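Local coordinates for protein monomethylamine methyltransferase mtmB1 (Methanosarcina barkeri, PDB 1NTH) that transfers the methyl group of monomethylamine to the corrinoid cofactor of its partner protein MtmC, a step of methanogenesis from methylamine, at residues Val139-Leu149 / Phe425-Val434; Thr379-Val389 / Tyr440-Leu451. All blocks are in the same frame, centred on the assembly; numbering follows the deposited sequence.

Contact 1: Val139-Leu149 / Phe425-Val434; sequences VFMPVHMSYAL and FQECYDVKTV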
loop_
_atom_site.group_PDB
_atom_site.type_symbol
_atom_site.label_atom_id
_atom_site.label_comp_id
_atom_site.label_asym_id
_atom_site.label_seq_id
_atom_site.Cartn_x
_atom_site.Cartn_y
_atom_site.Cartn_z
ATOM N N VAL A 139 5.073 31.678 -3.867
ATOM C CA VAL A 139 5.001 31.259 -5.265
ATOM C C VAL A 139 5.747 29.948 -5.469
ATOM O O VAL A 139 6.078 29.581 -6.597
ATOM C CB VAL A 139 5.603 32.316 -6.226
ATOM C CG1 VAL A 139 4.739 33.570 -6.226
ATOM C CG2 VAL A 139 7.032 32.639 -5.826
ATOM N N PHE A 140 5.995 29.227 -4.379
ATOM C CA PHE A 140 6.725 27.971 -4.486
ATOM C C PHE A 140 6.038 26.987 -5.431
ATOM O O PHE A 140 6.685 26.408 -6.303
ATOM C CB PHE A 140 6.916 27.330 -3.107
ATOM C CG PHE A 140 8.108 26.423 -3.031
ATOM C CD1 PHE A 140 9.397 26.944 -3.115
ATOM C CD2 PHE A 140 7.948 25.046 -2.907
ATOM C CE1 PHE A 140 10.509 26.107 -3.079
ATOM C CE2 PHE A 140 9.053 24.200 -2.871
ATOM C CZ PHE A 140 10.336 24.729 -2.957
ATOM N N MET A 141 4.733 26.798 -5.276
ATOM C CA MET A 141 4.037 25.871 -6.161
ATOM C C MET A 141 3.946 26.381 -7.600
ATOM O O MET A 141 4.270 25.654 -8.535
ATOM C CB MET A 141 2.650 25.531 -5.602
ATOM C CG MET A 141 2.720 24.553 -4.433
ATOM S SD MET A 141 1.118 23.902 -3.915
ATOM C CE MET A 141 0.645 23.010 -5.371
ATOM N N PRO A 142 3.523 27.644 -7.801
ATOM C CA PRO A 142 3.428 28.171 -9.167
ATOM C C PRO A 142 4.746 28.059 -9.936
ATOM O O PRO A 142 4.764 27.660 -11.097
ATOM C CB PRO A 142 3.021 29.626 -8.945
ATOM C CG PRO A 142 2.179 29.541 -7.720
ATOM C CD PRO A 142 2.961 28.599 -6.832
ATOM N N VAL A 143 5.851 28.423 -9.292
ATOM C CA VAL A 143 7.146 28.347 -9.953
ATOM C C VAL A 143 7.451 26.928 -10.420
ATOM O O VAL A 143 7.879 26.719 -11.554
ATOM C CB VAL A 143 8.282 28.826 -9.023
ATOM C CG1 VAL A 143 9.634 28.467 -9.618
ATOM C CG2 VAL A 143 8.184 30.340 -8.835
ATOM N N HIS A 144 7.234 25.944 -9.557
ATOM C CA HIS A 144 7.516 24.579 -9.970
ATOM C C HIS A 144 6.518 24.103 -11.013
ATOM O O HIS A 144 6.858 23.301 -11.885
ATOM C CB HIS A 144 7.554 23.645 -8.763
ATOM C CG HIS A 144 8.763 23.844 -7.903
ATOM N ND1 HIS A 144 8.833 24.820 -6.932
ATOM C CD2 HIS A 144 9.975 23.242 -7.922
ATOM C CE1 HIS A 144 10.039 24.811 -6.390
ATOM N NE2 HIS A 144 10.751 23.864 -6.973
ATOM N N MET A 145 5.292 24.610 -10.942
ATOM C CA MET A 145 4.284 24.231 -11.923
ATOM C C MET A 145 4.728 24.674 -13.312
ATOM O O MET A 145 4.390 24.038 -14.307
ATOM C CB MET A 145 2.923 24.843 -11.574
ATOM C CG MET A 145 1.748 24.023 -12.092
ATOM S SD MET A 145 0.130 24.753 -11.771
ATOM C CE MET A 145 0.174 24.957 -9.993
ATOM N N SER A 146 5.482 25.769 -13.386
ATOM C CA SER A 146 5.928 26.265 -14.682
ATOM C C SER A 146 6.828 25.262 -15.398
ATOM O O SER A 146 7.022 25.353 -16.609
ATOM C CB SER A 146 6.640 27.620 -14.547
ATOM O OG SER A 146 7.963 27.491 -14.054
ATOM N N TYR A 147 7.376 24.305 -14.653
ATOM C CA TYR A 147 8.219 23.281 -15.256
ATOM C C TYR A 147 7.380 22.053 -15.581
ATOM O O TYR A 147 7.516 21.471 -16.657
ATOM C CB TYR A 147 9.361 22.876 -14.321
ATOM C CG TYR A 147 10.317 24.002 -14.023
ATOM C CD1 TYR A 147 10.052 24.909 -13.002
ATOM C CD2 TYR A 147 11.484 24.166 -14.772
ATOM C CE1 TYR A 147 10.928 25.955 -12.727
ATOM C CE2 TYR A 147 12.367 25.210 -14.507
ATOM C CZ TYR A 147 12.084 26.097 -13.482
ATOM O OH TYR A 147 12.964 27.113 -13.187
ATOM N N ALA A 148 6.504 21.673 -14.652
ATOM C CA ALA A 148 5.651 20.503 -14.857
ATOM C C ALA A 148 4.715 20.702 -16.043
ATOM O O ALA A 148 4.348 19.742 -16.711
ATOM C CB ALA A 148 4.841 20.212 -13.598
ATOM N N LEU A 149 4.338 21.951 -16.302
ATOM C CA LEU A 149 3.447 22.259 -17.420
ATOM C C LEU A 149 4.140 22.137 -18.778
ATOM O O LEU A 149 3.479 22.116 -19.815
ATOM C CB LEU A 149 2.868 23.670 -17.258
ATOM C CG LEU A 149 1.812 23.831 -16.159
ATOM C CD1 LEU A 149 1.526 25.307 -15.921
ATOM C CD2 LEU A 149 0.542 23.085 -16.559
ATOM N N PHE A 425 10.367 35.373 -11.806
ATOM C CA PHE A 425 9.220 34.630 -12.304
ATOM C C PHE A 425 7.999 35.548 -12.381
ATOM O O PHE A 425 7.264 35.546 -13.370
ATOM C CB PHE A 425 8.934 33.460 -11.353
ATOM C CG PHE A 425 7.642 32.739 -11.629
ATOM C CD1 PHE A 425 7.502 31.932 -12.750
ATOM C CD2 PHE A 425 6.570 32.850 -10.745
ATOM C CE1 PHE A 425 6.312 31.238 -12.988
ATOM C CE2 PHE A 425 5.378 32.163 -10.972
ATOM C CZ PHE A 425 5.251 31.356 -12.098
ATOM N N GLN A 426 7.797 36.336 -11.331
ATOM C CA GLN A 426 6.656 37.241 -11.255
ATOM C C GLN A 426 6.657 38.310 -12.345
ATOM O O GLN A 426 5.602 38.823 -12.713
ATOM C CB GLN A 426 6.610 37.932 -9.887
ATOM C CG GLN A 426 6.363 37.017 -8.686
ATOM C CD GLN A 426 7.641 36.476 -8.056
ATOM O OE1 GLN A 426 7.677 36.188 -6.858
ATOM N NE2 GLN A 426 8.687 36.325 -8.858
ATOM N N GLU A 427 7.838 38.635 -12.861
ATOM C CA GLU A 427 7.962 39.662 -13.889
ATOM C C GLU A 427 7.828 39.169 -15.327
ATOM O O GLU A 427 7.343 39.904 -16.185
ATOM C CB GLU A 427 9.299 40.397 -13.733
ATOM C CG GLU A 427 9.492 41.053 -12.375
ATOM C CD GLU A 427 10.838 41.750 -12.238
ATOM O OE1 GLU A 427 11.885 41.088 -12.409
ATOM O OE2 GLU A 427 10.847 42.966 -11.955
ATOM N N CYS A 428 8.250 37.937 -15.605
ATOM C CA CYS A 428 8.160 37.431 -16.973
ATOM C C CYS A 428 7.109 36.346 -17.184
ATOM O O CYS A 428 7.045 35.728 -18.248
ATOM C CB CYS A 428 9.530 36.948 -17.455
ATOM S SG CYS A 428 10.277 35.644 -16.469
ATOM N N TYR A 429 6.287 36.122 -16.164
ATOM C CA TYR A 429 5.199 35.149 -16.232
ATOM C C TYR A 429 3.947 35.776 -15.641
ATOM O O TYR A 429 4.027 36.683 -14.811
ATOM C CB TYR A 429 5.501 33.896 -15.397
ATOM C CG TYR A 429 6.077 32.719 -16.149
ATOM C CD1 TYR A 429 7.369 32.764 -16.666
ATOM C CD2 TYR A 429 5.338 31.544 -16.314
ATOM C CE1 TYR A 429 7.920 31.671 -17.324
ATOM C CE2 TYR A 429 5.879 30.441 -16.975
ATOM C CZ TYR A 429 7.171 30.513 -17.475
ATOM O OH TYR A 429 7.729 29.429 -18.112
ATOM N N ASP A 430 2.793 35.296 -16.086
ATOM C CA ASP A 430 1.521 35.729 -15.527
ATOM C C ASP A 430 1.346 34.672 -14.441
ATOM O O ASP A 430 0.957 33.540 -14.723
ATOM C CB ASP A 430 0.416 35.675 -16.581
ATOM C CG ASP A 430 0.603 36.723 -17.667
ATOM O OD1 ASP A 430 0.823 37.906 -17.323
ATOM O OD2 ASP A 430 0.530 36.374 -18.863
ATOM N N VAL A 431 1.670 35.040 -13.205
ATOM C CA VAL A 431 1.605 34.117 -12.073
ATOM C C VAL A 431 0.288 33.369 -11.876
ATOM O O VAL A 431 0.292 32.185 -11.542
ATOM C CB VAL A 431 1.951 34.843 -10.752
ATOM C CG1 VAL A 431 1.880 33.871 -9.584
ATOM C CG2 VAL A 431 3.341 35.452 -10.849
ATOM N N LYS A 432 -0.832 34.051 -12.079
ATOM C CA LYS A 432 -2.137 33.426 -11.890
ATOM C C LYS A 432 -2.393 32.208 -12.772
ATOM O O LYS A 432 -2.950 31.210 -12.311
ATOM C CB LYS A 432 -3.241 34.469 -12.083
ATOM C CG LYS A 432 -3.360 35.431 -10.907
ATOM C CD LYS A 432 -4.381 36.535 -11.142
ATOM C CE LYS A 432 -3.855 37.591 -12.102
ATOM N NZ LYS A 432 -4.763 38.773 -12.179
ATOM N N THR A 433 -1.981 32.279 -14.032
ATOM C CA THR A 433 -2.189 31.171 -14.959
ATOM C C THR A 433 -0.907 30.388 -15.228
ATOM O O THR A 433 -0.912 29.406 -15.972
ATOM C CB THR A 433 -2.745 31.677 -16.297
ATOM O OG1 THR A 433 -1.866 32.679 -16.826
ATOM C CG2 THR A 433 -4.134 32.273 -16.101
ATOM N N VAL A 434 0.184 30.830 -14.613
ATOM C CA VAL A 434 1.486 30.191 -14.773
ATOM C C VAL A 434 1.863 30.063 -16.246
ATOM O O VAL A 434 2.204 28.983 -16.725
ATOM C CB VAL A 434 1.514 28.790 -14.112
ATOM C CG1 VAL A 434 2.951 28.288 -14.013
ATOM C CG2 VAL A 434 0.880 28.853 -12.735
HETATM O O HOH W 1 6.387 27.213 -18.438
#
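The F425 ring takes V143 CG2 over one face, 3.9 Å from the ring centroid and 25° off the normal, which meets the criteria of a CH-pi contact. The methyl lies off centre, and its closest ring atom is CD2 of F425, at 3.5 Å. P142 O and S146 CB approach the same ring obliquely, the latter 4.0 Å from F425 CE1. The Y429 ring has water 1 at its edge, in plane: Y429 OH donates to this water over 2.6 Å, and the water donates to S146 O over 2.7 Å. No direct hydrogen bond links the segments, so this bridge is their polar connection, and the rest is apolar packing. V434 supplies much of it. With CG1 anti to the backbone N (chi1 -167°), that methyl lies against the helix backbone, 3.5 Å from P142 O and 3.6 Å from S146 N, while L149 CD1 reaches it from the next turn. S146 OG turns back to its own helix and donates to V143 O at 2.6 Å. V139 opens helix 140-148 as its N-cap residue. In the TIM-barrel fold this helix has helix 174-193 against F140, M141, H144 and M145, and strand 134-135 against F140 and V143. M141, M145 and L149 also pack on a second subunit, while Y429 reaches M381 of helix 380-393.

Contact 2: Thr379-Val389 / Tyr440-Leu451; sequences TGMEARMMGEV and YMQVYDGARKKL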
loop_
_atom_site.group_PDB
_atom_site.type_symbol
_atom_site.label_atom_id
_atom_site.label_comp_id
_atom_site.label_asym_id
_atom_site.label_seq_id
_atom_site.Cartn_x
_atom_site.Cartn_y
_atom_site.Cartn_z
ATOM N N THR A 379 12.675 30.053 -14.317
ATOM C CA THR A 379 11.348 29.713 -14.831
ATOM C C THR A 379 11.422 28.534 -15.793
ATOM O O THR A 379 12.489 28.211 -16.319
ATOM C CB THR A 379 10.687 30.885 -15.590
ATOM O OG1 THR A 379 11.166 30.907 -16.939
ATOM C CG2 THR A 379 10.994 32.215 -14.915
ATOM N N GLY A 380 10.274 27.908 -16.028
ATOM C CA GLY A 380 10.209 26.767 -16.923
ATOM C C GLY A 380 10.643 27.042 -18.351
ATOM O O GLY A 380 10.988 26.115 -19.076
ATOM N N MET A 381 10.626 28.305 -18.768
ATOM C CA MET A 381 11.038 28.645 -20.130
ATOM C C MET A 381 12.482 28.239 -20.406
ATOM O O MET A 381 12.802 27.799 -21.506
ATOM C CB MET A 381 10.873 30.146 -20.390
ATOM C CG MET A 381 9.438 30.583 -20.643
ATOM S SD MET A 381 8.754 29.937 -22.194
ATOM C CE MET A 381 9.204 31.255 -23.342
ATOM N N GLU A 382 13.355 28.389 -19.414
ATOM C CA GLU A 382 14.751 28.014 -19.605
ATOM C C GLU A 382 14.879 26.500 -19.782
ATOM O O GLU A 382 15.708 26.026 -20.560
ATOM C CB GLU A 382 15.605 28.488 -18.423
ATOM C CG GLU A 382 15.617 30.007 -18.242
ATOM C CD GLU A 382 14.728 30.468 -17.100
ATOM O OE1 GLU A 382 15.039 30.138 -15.935
ATOM O OE2 GLU A 382 13.718 31.157 -17.367
ATOM N N ALA A 383 14.055 25.747 -19.060
ATOM C CA ALA A 383 14.074 24.292 -19.166
ATOM C C ALA A 383 13.514 23.862 -20.519
ATOM O O ALA A 383 13.930 22.848 -21.080
ATOM C CB ALA A 383 13.255 23.669 -18.034
ATOM N N ARG A 384 12.559 24.627 -21.043
ATOM C CA ARG A 384 11.987 24.300 -22.341
ATOM C C ARG A 384 13.081 24.392 -23.407
ATOM O O ARG A 384 13.194 23.525 -24.270
ATOM C CB ARG A 384 10.849 25.262 -22.701
ATOM C CG ARG A 384 10.213 24.954 -24.052
ATOM C CD ARG A 384 9.367 26.109 -24.566
ATOM N NE ARG A 384 8.212 26.384 -23.718
ATOM C CZ ARG A 384 7.310 27.325 -23.975
ATOM N NH1 ARG A 384 7.433 28.081 -25.060
ATOM N NH2 ARG A 384 6.286 27.512 -23.153
ATOM N N MET A 385 13.890 25.448 -23.340
ATOM C CA MET A 385 14.963 25.619 -24.312
ATOM C C MET A 385 15.980 24.495 -24.158
ATOM O O MET A 385 16.455 23.930 -25.146
ATOM C CB MET A 385 15.651 26.972 -24.123
ATOM C CG MET A 385 16.720 27.270 -25.173
ATOM S SD MET A 385 16.057 27.362 -26.863
ATOM C CE MET A 385 15.506 29.062 -26.904
ATOM N N MET A 386 16.311 24.172 -22.910
ATOM C CA MET A 386 17.265 23.109 -22.621
ATOM C C MET A 386 16.793 21.820 -23.294
ATOM O O MET A 386 17.580 21.108 -23.920
ATOM C CB MET A 386 17.381 22.921 -21.100
ATOM C CG MET A 386 18.375 21.861 -20.649
ATOM S SD MET A 386 18.534 21.790 -18.840
ATOM C CE MET A 386 17.010 20.954 -18.389
ATOM N N GLY A 387 15.495 21.545 -23.185
ATOM C CA GLY A 387 14.934 20.346 -23.782
ATOM C C GLY A 387 14.870 20.360 -25.300
ATOM O O GLY A 387 15.197 19.363 -25.943
ATOM N N GLU A 388 14.446 21.478 -25.884
ATOM C CA GLU A 388 14.359 21.570 -27.341
ATOM C C GLU A 388 15.735 21.440 -27.981
ATOM O O GLU A 388 15.895 20.796 -29.019
ATOM C CB GLU A 388 13.728 22.897 -27.768
ATOM C CG GLU A 388 12.222 22.948 -27.596
ATOM C CD GLU A 388 11.549 23.777 -28.675
ATOM O OE1 GLU A 388 11.569 25.023 -28.581
ATOM O OE2 GLU A 388 11.012 23.172 -29.628
ATOM N N VAL A 389 16.727 22.059 -27.353
ATOM C CA VAL A 389 18.087 22.009 -27.861
ATOM C C VAL A 389 18.639 20.589 -27.763
ATOM O O VAL A 389 19.378 20.142 -28.642
ATOM C CB VAL A 389 18.995 22.993 -27.094
ATOM C CG1 VAL A 389 20.451 22.788 -27.491
ATOM C CG2 VAL A 389 18.568 24.426 -27.405
ATOM N N TYR A 440 8.635 37.324 -23.007
ATOM C CA TYR A 440 9.523 36.173 -22.887
ATOM C C TYR A 440 9.457 35.316 -24.147
ATOM O O TYR A 440 10.477 34.837 -24.640
ATOM C CB TYR A 440 9.150 35.317 -21.670
ATOM C CG TYR A 440 10.326 34.549 -21.091
ATOM C CD1 TYR A 440 11.435 34.234 -21.880
ATOM C CD2 TYR A 440 10.337 34.148 -19.754
ATOM C CE1 TYR A 440 12.528 33.546 -21.354
ATOM C CE2 TYR A 440 11.430 33.455 -19.216
ATOM C CZ TYR A 440 12.519 33.161 -20.022
ATOM O OH TYR A 440 13.609 32.502 -19.500
ATOM N N MET A 441 8.253 35.118 -24.668
ATOM C CA MET A 441 8.084 34.316 -25.869
ATOM C C MET A 441 8.873 34.904 -27.036
ATOM O O MET A 441 9.445 34.169 -27.841
ATOM C CB MET A 441 6.600 34.211 -26.219
ATOM C CG MET A 441 5.812 33.378 -25.216
ATOM S SD MET A 441 4.030 33.479 -25.434
ATOM C CE MET A 441 3.821 32.564 -26.940
ATOM N N GLN A 442 8.915 36.231 -27.115
ATOM C CA GLN A 442 9.649 36.904 -28.183
ATOM C C GLN A 442 11.151 36.710 -27.996
ATOM O O GLN A 442 11.881 36.496 -28.964
ATOM C CB GLN A 442 9.315 38.397 -28.202
ATOM C CG GLN A 442 7.893 38.717 -28.644
ATOM C CD GLN A 442 7.580 40.202 -28.582
ATOM O OE1 GLN A 442 8.481 41.038 -28.593
ATOM N NE2 GLN A 442 6.294 40.534 -28.531
ATOM N N VAL A 443 11.607 36.787 -26.749
ATOM C CA VAL A 443 13.019 36.598 -26.438
ATOM C C VAL A 443 13.412 35.170 -26.811
ATOM O O VAL A 443 14.472 34.933 -27.391
ATOM C CB VAL A 443 13.294 36.824 -24.931
ATOM C CG1 VAL A 443 14.719 36.418 -24.586
ATOM C CG2 VAL A 443 13.073 38.287 -24.578
ATOM N N TYR A 444 12.542 34.223 -26.476
ATOM C CA TYR A 444 12.772 32.813 -26.771
ATOM C C TYR A 444 12.923 32.623 -28.281
ATOM O O TYR A 444 13.848 31.956 -28.743
ATOM C CB TYR A 444 11.594 31.977 -26.259
ATOM C CG TYR A 444 11.805 30.476 -26.300
ATOM C CD1 TYR A 444 12.272 29.786 -25.178
ATOM C CD2 TYR A 444 11.515 29.743 -27.449
ATOM C CE1 TYR A 444 12.439 28.398 -25.202
ATOM C CE2 TYR A 444 11.681 28.356 -27.485
ATOM C CZ TYR A 444 12.140 27.692 -26.356
ATOM O OH TYR A 444 12.285 26.321 -26.384
ATOM N N ASP A 445 12.012 33.213 -29.051
ATOM C CA ASP A 445 12.067 33.092 -30.503
ATOM C C ASP A 445 13.374 33.639 -31.060
ATOM O O ASP A 445 13.970 33.045 -31.958
ATOM C CB ASP A 445 10.898 33.831 -31.158
ATOM C CG ASP A 445 9.565 33.194 -30.853
ATOM O OD1 ASP A 445 9.525 31.955 -30.698
ATOM O OD2 ASP A 445 8.555 33.927 -30.784
ATOM N N GLY A 446 13.812 34.774 -30.527
ATOM C CA GLY A 446 15.046 35.374 -30.993
ATOM C C GLY A 446 16.240 34.465 -30.784
ATOM O O GLY A 446 17.086 34.321 -31.668
ATOM N N ALA A 447 16.307 33.847 -29.609
ATOM C CA ALA A 447 17.410 32.949 -29.286
ATOM C C ALA A 447 17.367 31.705 -30.169
ATOM O O ALA A 447 18.396 31.249 -30.669
ATOM C CB ALA A 447 17.341 32.552 -27.814
ATOM N N ARG A 448 16.169 31.164 -30.360
ATOM C CA ARG A 448 15.991 29.971 -31.176
ATOM C C ARG A 448 16.447 30.244 -32.606
ATOM O O ARG A 448 17.091 29.402 -33.233
ATOM C CB ARG A 448 14.519 29.558 -31.173
ATOM C CG ARG A 448 14.259 28.110 -31.551
ATOM C CD ARG A 448 12.760 27.854 -31.596
ATOM N NE ARG A 448 12.410 26.441 -31.469
ATOM C CZ ARG A 448 11.841 25.720 -32.428
ATOM N NH1 ARG A 448 11.557 26.276 -33.599
ATOM N NH2 ARG A 448 11.535 24.449 -32.209
ATOM N N LYS A 449 16.112 31.427 -33.111
ATOM C CA LYS A 449 16.488 31.808 -34.467
ATOM C C LYS A 449 18.003 31.818 -34.638
ATOM O O LYS A 449 18.522 31.353 -35.651
ATOM C CB LYS A 449 15.915 33.187 -34.808
ATOM C CG LYS A 449 16.305 33.701 -36.189
ATOM C CD LYS A 449 15.908 32.720 -37.283
ATOM C CE LYS A 449 16.363 33.207 -38.652
ATOM N NZ LYS A 449 15.747 34.518 -39.002
ATOM N N LYS A 450 18.712 32.344 -33.644
ATOM C CA LYS A 450 20.167 32.395 -33.709
ATOM C C LYS A 450 20.763 30.994 -33.712
ATOM O O LYS A 450 21.766 30.740 -34.377
ATOM C CB LYS A 450 20.729 33.205 -32.540
ATOM C CG LYS A 450 20.452 34.694 -32.661
ATOM C CD LYS A 450 21.220 35.508 -31.634
ATOM C CE LYS A 450 20.985 36.996 -31.851
ATOM N NZ LYS A 450 21.810 37.835 -30.941
ATOM N N LEU A 451 20.144 30.084 -32.969
ATOM C CA LEU A 451 20.630 28.711 -32.916
ATOM C C LEU A 451 20.417 28.030 -34.263
ATOM O O LEU A 451 21.247 27.240 -34.708
ATOM C CB LEU A 451 19.912 27.939 -31.804
ATOM C CG LEU A 451 20.248 28.390 -30.377
ATOM C CD1 LEU A 451 19.338 27.682 -29.383
ATOM C CD2 LEU A 451 21.713 28.090 -30.072
#
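M385 leaves its helix with CG anti to the backbone N (chi1 -176°) and then bends twice, which folds its end over the Y444 ring. Its CB is 3.7 Å from Y444 CE1, SD lies obliquely to the ring and 4.1 Å from L451 CD1, and CE lies over the face in a CH-pi contact, 3.6 Å from the centroid and only 12° off the normal. A447 CB also touches CE. Segments 380-389 and 440-451, whose axes approach to 11.5 Å at a crossing angle of -23°, exchange knobs into holes here: M385 sits among Y444, A447, R448 and L451, and Y444 among M381, R384, M385 and E388. The Y444 hydroxyl donates to the anti lone pair of E388 OE1 over 2.7 Å, with carboxylate and ring nearly coplanar. E388 OE2 makes a salt bridge with R448 NH2 (2.9 Å) and a second one with R391. At the N-terminal end, T379 and E382 form a capping box; E382 OE2 accepts from both T379 OG1 and Y440 OH, the latter at 2.5 Å. M381 CB covers one face of the Y440 ring. R384 pairs with E150 and donates to backbone oxygens of F3 and R4 of a third subunit.

Overall arrangement
Followed from the N terminus, the chain reaches helix 140-148, the first half of contact 1, after several earlier helices and strands, then runs through most of the parallel barrel strands and their helices before 379-389, the first half of contact 2. It next reaches 425-434, which closes contact 1 across 275 intervening residues, and finally 440-451, which closes contact 2 across only 50. The segments alternate, so the two loops cross. Contact 1 returns the late hairpin region to an early helix; contact 2 pairs helix 380-393 with the C-terminal helix 438-454. Their centres lie about 16 Å apart, on the same side of the chain's centre, and they touch: S146 OG lies 3.1 Å from G380 N, a probable hydrogen bond.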